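Local coordinates for protein 4-alpha-glucanotransferase (Streptococcus agalactiae, PDB 6M6T) that belongs to the amylomaltase family of 4-alpha-glucanotransferases, built on a TIM-barrel fold and binding glycan ligands, at residues E233-A247 against L260-K272. Sequence-based numbering, arbitrary orientation.
With AC1 (4,6-dideoxy-4-{[(1S,4R,5S,6S)-4,5,6-trihydroxy-3-(hydroxymethyl)cyclohex-2-en-1-yl]amino}-alpha-D-glucopyranose), chain I.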
loop_
_atom_site.group_PDB
_atom_site.type_symbol
_atom_site.label_atom_id
_atom_site.label_comp_id
_atom_site.label_asym_id
_atom_site.label_seq_id
_atom_site.Cartn_x
_atom_site.Cartn_y
_atom_site.Cartn_z
ATOM N N GLU A 233 3.756 -14.622 19.449
ATOM C CA GLU A 233 4.753 -15.649 19.179
ATOM C C GLU A 233 5.301 -15.584 17.756
ATOM O O GLU A 233 6.153 -16.405 17.402
ATOM C CB GLU A 233 4.147 -17.025 19.456
ATOM C CG GLU A 233 2.955 -17.373 18.565
ATOM C CD GLU A 233 1.596 -16.919 19.125
ATOM O OE1 GLU A 233 0.550 -17.402 18.623
ATOM O OE2 GLU A 233 1.562 -16.088 20.059
ATOM N N LEU A 234 4.831 -14.642 16.937
ATOM C CA LEU A 234 5.367 -14.407 15.603
ATOM C C LEU A 234 6.518 -13.409 15.600
ATOM O O LEU A 234 7.222 -13.291 14.580
ATOM C CB LEU A 234 4.265 -13.894 14.660
ATOM C CG LEU A 234 2.933 -14.639 14.630
ATOM C CD1 LEU A 234 1.904 -13.908 13.773
ATOM C CD2 LEU A 234 3.155 -16.052 14.145
ATOM N N PHE A 235 6.727 -12.700 16.714
ATOM C CA PHE A 235 7.672 -11.597 16.797
ATOM C C PHE A 235 8.736 -11.864 17.860
ATOM O O PHE A 235 8.620 -12.772 18.683
ATOM C CB PHE A 235 6.946 -10.278 17.103
ATOM C CG PHE A 235 5.835 -9.963 16.149
ATOM C CD1 PHE A 235 4.559 -10.481 16.348
ATOM C CD2 PHE A 235 6.055 -9.141 15.060
ATOM C CE1 PHE A 235 3.519 -10.192 15.463
ATOM C CE2 PHE A 235 5.023 -8.847 14.173
ATOM C CZ PHE A 235 3.753 -9.373 14.377
ATOM N N LYS A 236 9.798 -11.073 17.804
ATOM C CA LYS A 236 10.811 -11.045 18.848
ATOM C C LYS A 236 10.394 -9.964 19.834
ATOM O O LYS A 236 10.796 -8.806 19.718
ATOM C CB LYS A 236 12.185 -10.758 18.256
ATOM C CG LYS A 236 12.717 -11.807 17.285
ATOM C CD LYS A 236 14.074 -11.389 16.708
ATOM C CE LYS A 236 14.646 -12.496 15.800
ATOM N NZ LYS A 236 16.003 -12.219 15.230
ATOM N N LEU A 237 9.561 -10.331 20.810
ATOM C CA LEU A 237 9.111 -9.383 21.829
ATOM C C LEU A 237 9.337 -9.972 23.215
ATOM O O LEU A 237 9.650 -11.159 23.377
ATOM C CB LEU A 237 7.630 -9.007 21.661
ATOM C CG LEU A 237 7.083 -8.646 20.272
ATOM C CD1 LEU A 237 5.622 -9.030 20.194
ATOM C CD2 LEU A 237 7.275 -7.175 19.882
ATOM N N ASP A 238 9.178 -9.111 24.220
ATOM C CA ASP A 238 9.318 -9.480 25.622
ATOM C C ASP A 238 7.953 -9.606 26.307
ATOM O O ASP A 238 6.901 -9.578 25.660
ATOM C CB ASP A 238 10.228 -8.477 26.333
ATOM C CG ASP A 238 9.734 -7.060 26.227
ATOM O OD1 ASP A 238 8.504 -6.868 26.087
ATOM O OD2 ASP A 238 10.584 -6.142 26.296
ATOM N N ARG A 239 7.975 -9.744 27.639
ATOM C CA ARG A 239 6.761 -10.033 28.396
ATOM C C ARG A 239 5.758 -8.886 28.345
ATOM O O ARG A 239 4.544 -9.135 28.364
ATOM C CB ARG A 239 7.112 -10.358 29.845
ATOM C CG ARG A 239 7.514 -11.806 30.073
ATOM C CD ARG A 239 8.370 -11.971 31.336
ATOM N NE ARG A 239 9.762 -11.570 31.124
ATOM C CZ ARG A 239 10.771 -12.416 30.915
ATOM N NH1 ARG A 239 10.547 -13.726 30.881
ATOM N NH2 ARG A 239 12.008 -11.956 30.733
ATOM N N ASP A 240 6.220 -7.634 28.286
ATOM C CA ASP A 240 5.299 -6.514 28.111
ATOM C C ASP A 240 5.228 -6.050 26.650
ATOM O O ASP A 240 5.012 -4.864 26.372
ATOM C CB ASP A 240 5.650 -5.369 29.065
ATOM C CG ASP A 240 4.683 -5.296 30.281
ATOM O OD1 ASP A 240 3.642 -6.010 30.265
ATOM O OD2 ASP A 240 4.954 -4.529 31.246
ATOM N N LYS A 241 5.444 -6.989 25.722
ATOM C CA LYS A 241 5.123 -6.872 24.295
ATOM C C LYS A 241 5.788 -5.674 23.613
ATOM O O LYS A 241 5.215 -5.057 22.706
ATOM C CB LYS A 241 3.610 -6.857 24.074
ATOM C CG LYS A 241 3.060 -8.230 23.749
ATOM C CD LYS A 241 1.566 -8.364 24.009
ATOM C CE LYS A 241 1.147 -9.824 23.836
ATOM N NZ LYS A 241 -0.219 -10.097 24.355
ATOM N N GLN A 242 7.034 -5.371 24.007
ATOM C CA GLN A 242 7.754 -4.337 23.285
ATOM C C GLN A 242 8.858 -4.952 22.437
ATOM O O GLN A 242 9.451 -5.975 22.803
ATOM C CB GLN A 242 8.351 -3.299 24.236
ATOM C CG GLN A 242 7.450 -3.048 25.423
ATOM C CD GLN A 242 7.329 -1.587 25.765
ATOM O OE1 GLN A 242 7.919 -0.727 25.099
ATOM N NE2 GLN A 242 6.559 -1.292 26.811
ATOM N N PRO A 243 9.140 -4.353 21.282
ATOM C CA PRO A 243 10.063 -4.982 20.325
ATOM C C PRO A 243 11.485 -5.087 20.873
ATOM O O PRO A 243 12.072 -4.093 21.311
ATOM C CB PRO A 243 9.990 -4.054 19.106
ATOM C CG PRO A 243 8.758 -3.251 19.309
ATOM C CD PRO A 243 8.559 -3.109 20.758
ATOM N N LEU A 244 12.031 -6.313 20.841
ATOM C CA LEU A 244 13.445 -6.526 21.157
ATOM C C LEU A 244 14.330 -5.838 20.130
ATOM O O LEU A 244 15.233 -5.069 20.487
ATOM C CB LEU A 244 13.771 -8.022 21.203
ATOM C CG LEU A 244 13.099 -8.946 22.219
ATOM C CD1 LEU A 244 13.715 -10.360 22.184
ATOM C CD2 LEU A 244 13.151 -8.319 23.611
ATOM N N ALA A 245 14.081 -6.122 18.849
ATOM C CA ALA A 245 14.688 -5.459 17.709
ATOM C C ALA A 245 13.601 -4.882 16.804
ATOM O O ALA A 245 12.470 -5.384 16.766
ATOM C CB ALA A 245 15.538 -6.432 16.937
ATOM N N ILE A 246 13.937 -3.816 16.076
ATOM C CA ILE A 246 13.013 -3.206 15.131
ATOM C C ILE A 246 13.564 -3.321 13.704
ATOM O O ILE A 246 14.719 -3.710 13.470
ATOM C CB ILE A 246 12.684 -1.730 15.472
ATOM C CG1 ILE A 246 13.949 -0.873 15.504
ATOM C CG2 ILE A 246 11.880 -1.631 16.773
ATOM C CD1 ILE A 246 13.676 0.595 15.307
ATOM N N ALA A 247 12.704 -2.956 12.750
ATOM C CA ALA A 247 12.979 -3.100 11.330
ATOM C C ALA A 247 13.540 -1.819 10.722
ATOM O O ALA A 247 13.274 -0.708 11.180
ATOM C CB ALA A 247 11.711 -3.508 10.588
ATOM N N LEU A 260 15.198 3.912 9.339
ATOM C CA LEU A 260 14.642 3.286 10.529
ATOM C C LEU A 260 13.125 3.264 10.374
ATOM O O LEU A 260 12.503 4.321 10.199
ATOM C CB LEU A 260 15.065 4.047 11.787
ATOM C CG LEU A 260 14.546 3.512 13.112
ATOM C CD1 LEU A 260 15.713 3.206 14.039
ATOM C CD2 LEU A 260 13.578 4.527 13.725
ATOM N N TRP A 261 12.536 2.064 10.421
ATOM C CA TRP A 261 11.114 1.878 10.139
ATOM C C TRP A 261 10.245 1.769 11.394
ATOM O O TRP A 261 9.181 2.397 11.459
ATOM C CB TRP A 261 10.921 0.637 9.263
ATOM C CG TRP A 261 11.502 0.780 7.881
ATOM C CD1 TRP A 261 11.999 1.920 7.312
ATOM C CD2 TRP A 261 11.641 -0.254 6.894
ATOM N NE1 TRP A 261 12.443 1.658 6.033
ATOM C CE2 TRP A 261 12.233 0.334 5.751
ATOM C CE3 TRP A 261 11.317 -1.615 6.862
ATOM C CZ2 TRP A 261 12.511 -0.392 4.595
ATOM C CZ3 TRP A 261 11.597 -2.336 5.708
ATOM C CH2 TRP A 261 12.188 -1.719 4.593
ATOM N N GLY A 262 10.664 0.992 12.394
ATOM C CA GLY A 262 9.951 0.880 13.647
ATOM C C GLY A 262 9.103 -0.364 13.800
ATOM O O GLY A 262 8.601 -0.618 14.903
ATOM N N ASN A 263 8.922 -1.142 12.740
ATOM C CA ASN A 263 8.097 -2.332 12.849
ATOM C C ASN A 263 8.795 -3.394 13.697
ATOM O O ASN A 263 10.027 -3.487 13.722
ATOM C CB ASN A 263 7.787 -2.916 11.472
ATOM C CG ASN A 263 7.572 -1.854 10.412
ATOM O OD1 ASN A 263 8.484 -1.101 10.080
ATOM N ND2 ASN A 263 6.360 -1.801 9.860
ATOM N N PRO A 264 8.027 -4.226 14.382
ATOM C CA PRO A 264 8.625 -5.380 15.049
ATOM C C PRO A 264 9.240 -6.318 14.024
ATOM O O PRO A 264 8.970 -6.238 12.827
ATOM C CB PRO A 264 7.438 -6.033 15.766
ATOM C CG PRO A 264 6.243 -5.612 14.966
ATOM C CD PRO A 264 6.558 -4.226 14.460
ATOM N N ILE A 265 10.070 -7.221 14.521
ATOM C CA ILE A 265 10.832 -8.162 13.718
ATOM C C ILE A 265 10.227 -9.552 13.876
ATOM O O ILE A 265 9.620 -9.868 14.904
ATOM C CB ILE A 265 12.296 -8.105 14.180
ATOM C CG1 ILE A 265 12.912 -6.771 13.779
ATOM C CG2 ILE A 265 13.083 -9.257 13.667
ATOM C CD1 ILE A 265 13.314 -6.717 12.331
ATOM N N TYR A 266 10.370 -10.381 12.842
ATOM C CA TYR A 266 9.789 -11.716 12.867
ATOM C C TYR A 266 10.706 -12.713 13.580
ATOM O O TYR A 266 11.933 -12.679 13.434
ATOM C CB TYR A 266 9.495 -12.190 11.435
ATOM C CG TYR A 266 8.304 -11.487 10.809
ATOM C CD1 TYR A 266 7.045 -11.546 11.409
ATOM C CD2 TYR A 266 8.436 -10.746 9.633
ATOM C CE1 TYR A 266 5.957 -10.896 10.857
ATOM C CE2 TYR A 266 7.348 -10.092 9.072
ATOM C CZ TYR A 266 6.114 -10.164 9.690
ATOM O OH TYR A 266 5.022 -9.512 9.160
ATOM N N ASN A 267 10.101 -13.606 14.371
ATOM C CA ASN A 267 10.808 -14.778 14.901
ATOM C C ASN A 267 10.614 -15.877 13.867
ATOM O O ASN A 267 9.788 -16.784 14.012
ATOM C CB ASN A 267 10.280 -15.173 16.279
ATOM C CG ASN A 267 10.968 -16.414 16.854
ATOM O OD1 ASN A 267 12.191 -16.546 16.784
ATOM N ND2 ASN A 267 10.180 -17.323 17.429
ATOM N N TRP A 268 11.386 -15.766 12.783
ATOM C CA TRP A 268 11.157 -16.610 11.621
ATOM C C TRP A 268 11.250 -18.095 11.961
ATOM O O TRP A 268 10.721 -18.930 11.211
ATOM C CB TRP A 268 12.148 -16.241 10.513
ATOM C CG TRP A 268 11.788 -14.989 9.725
ATOM C CD1 TRP A 268 12.365 -13.757 9.837
ATOM C CD2 TRP A 268 10.789 -14.868 8.705
ATOM N NE1 TRP A 268 11.790 -12.874 8.955
ATOM C CE2 TRP A 268 10.815 -13.527 8.251
ATOM C CE3 TRP A 268 9.874 -15.759 8.131
ATOM C CZ2 TRP A 268 9.963 -13.057 7.254
ATOM C CZ3 TRP A 268 9.025 -15.291 7.133
ATOM C CH2 TRP A 268 9.072 -13.951 6.711
ATOM N N ASP A 269 11.881 -18.443 13.091
ATOM C CA ASP A 269 11.909 -19.840 13.515
ATOM C C ASP A 269 10.515 -20.338 13.871
ATOM O O ASP A 269 10.116 -21.427 13.428
ATOM C CB ASP A 269 12.876 -20.023 14.685
ATOM C CG ASP A 269 14.331 -19.778 14.285
ATOM O OD1 ASP A 269 14.828 -20.490 13.380
ATOM O OD2 ASP A 269 14.970 -18.867 14.868
ATOM N N TYR A 270 9.746 -19.548 14.648
ATOM C CA TYR A 270 8.371 -19.948 14.945
ATOM C C TYR A 270 7.568 -20.113 13.670
ATOM O O TYR A 270 6.696 -20.989 13.597
ATOM C CB TYR A 270 7.660 -18.947 15.859
ATOM C CG TYR A 270 6.202 -19.337 16.127
ATOM C CD1 TYR A 270 5.877 -20.256 17.124
ATOM C CD2 TYR A 270 5.158 -18.799 15.380
ATOM C CE1 TYR A 270 4.550 -20.625 17.370
ATOM C CE2 TYR A 270 3.831 -19.167 15.618
ATOM C CZ TYR A 270 3.536 -20.079 16.610
ATOM O OH TYR A 270 2.227 -20.439 16.853
ATOM N N HIS A 271 7.846 -19.293 12.655
ATOM C CA HIS A 271 7.151 -19.445 11.380
ATOM C C HIS A 271 7.504 -20.771 10.717
ATOM O O HIS A 271 6.609 -21.540 10.342
ATOM C CB HIS A 271 7.483 -18.278 10.455
ATOM C CG HIS A 271 7.040 -16.949 10.975
ATOM N ND1 HIS A 271 6.251 -16.091 10.240
ATOM C CD2 HIS A 271 7.280 -16.327 12.154
ATOM C CE1 HIS A 271 6.024 -14.997 10.945
ATOM N NE2 HIS A 271 6.641 -15.112 12.109
ATOM N N LYS A 272 8.808 -21.059 10.563
ATOM C CA LYS A 272 9.207 -22.312 9.929
ATOM C C LYS A 272 8.588 -23.499 10.651
ATOM O O LYS A 272 8.028 -24.401 10.014
ATOM C CB LYS A 272 10.735 -22.445 9.879
ATOM C CG LYS A 272 11.217 -23.363 8.749
ATOM C CD LYS A 272 12.546 -24.033 9.050
ATOM C CE LYS A 272 13.019 -24.875 7.866
ATOM N NZ LYS A 272 12.004 -25.901 7.484
HETATM C C1 AC1 I . 7.874 3.277 4.780
HETATM O O2 AC1 I . 9.667 4.847 4.160
HETATM C C2 AC1 I . 8.559 4.631 5.056
HETATM C C4A AC1 I . 8.944 6.065 12.264
HETATM C C3 AC1 I . 9.039 4.743 6.474
HETATM O O3 AC1 I . 9.598 6.042 6.580
HETATM C C4 AC1 I . 7.842 4.540 7.434
HETATM N N4A AC1 I . 8.098 4.744 8.892
HETATM C C5 AC1 I . 7.379 3.118 7.171
HETATM O O5 AC1 I . 6.877 3.021 5.820
HETATM C C6 AC1 I . 6.271 2.755 8.155
HETATM C C1B AC1 I . 7.888 6.100 9.472
HETATM C C2B AC1 I . 9.250 6.631 9.884
HETATM O O2B AC1 I . 10.150 6.597 8.772
HETATM C C3B AC1 I . 9.775 5.731 11.013
HETATM O O3B AC1 I . 11.178 5.968 11.254
HETATM O O4 AC1 I . 9.269 5.207 13.398
HETATM C C5B AC1 I . 7.566 6.037 11.967
HETATM C C7B AC1 I . 7.071 6.082 10.632
HETATM C C6B AC1 I . 6.622 6.012 13.193
HETATM O O6B AC1 I . 7.344 5.585 14.369
#
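Leu234 O accepts two hydrogen bonds from 260-272. His271 NE2 reaches it at 3.1 Å in the carbonyl plane, on a lone pair, and the oxygen lies only 5° out of the imidazole plane. The second donor, Asn267 N at 2.9 Å, comes from above that carbonyl plane. The bond from NE2 places a proton on that nitrogen and helps to set the ring's rotation; Asn267 is itself the N-cap residue of the helix that carries His271. Two residues on, Lys236 N donates to Ile265 O (3.1 Å), and together with the Asn267 N bond this bridges the backbones at Phe235 and Tyr266. The extended Lys236 chain runs past Ile265 CG2 to a salt bridge with Glu306 of strand 303-308.

Apolar contacts flank these bonds. Glu233 CG sits over one face of the Tyr270 ring, 3.7 Å from its centroid, a CH-pi contact for which chi1 of 62° puts CG between the backbone N and the carbonyl carbon. Phe235 CD2 meets Pro264 CB at 3.5 Å, beside the Tyr266 ring.

At the hairpin end, Ala247 N donates to Asn263 O (2.9 Å), while Ala247 O accepts from Trp261 N (3.0 Å) and, weakly, from Gly262 N. Trp261 O accepts only weakly from AC1 O4. Five of the six inter-segment bonds are backbone to backbone, His271 NE2 being the only side-chain donor, so pairing of this pocket-lining strand depends mainly on main-chain geometry.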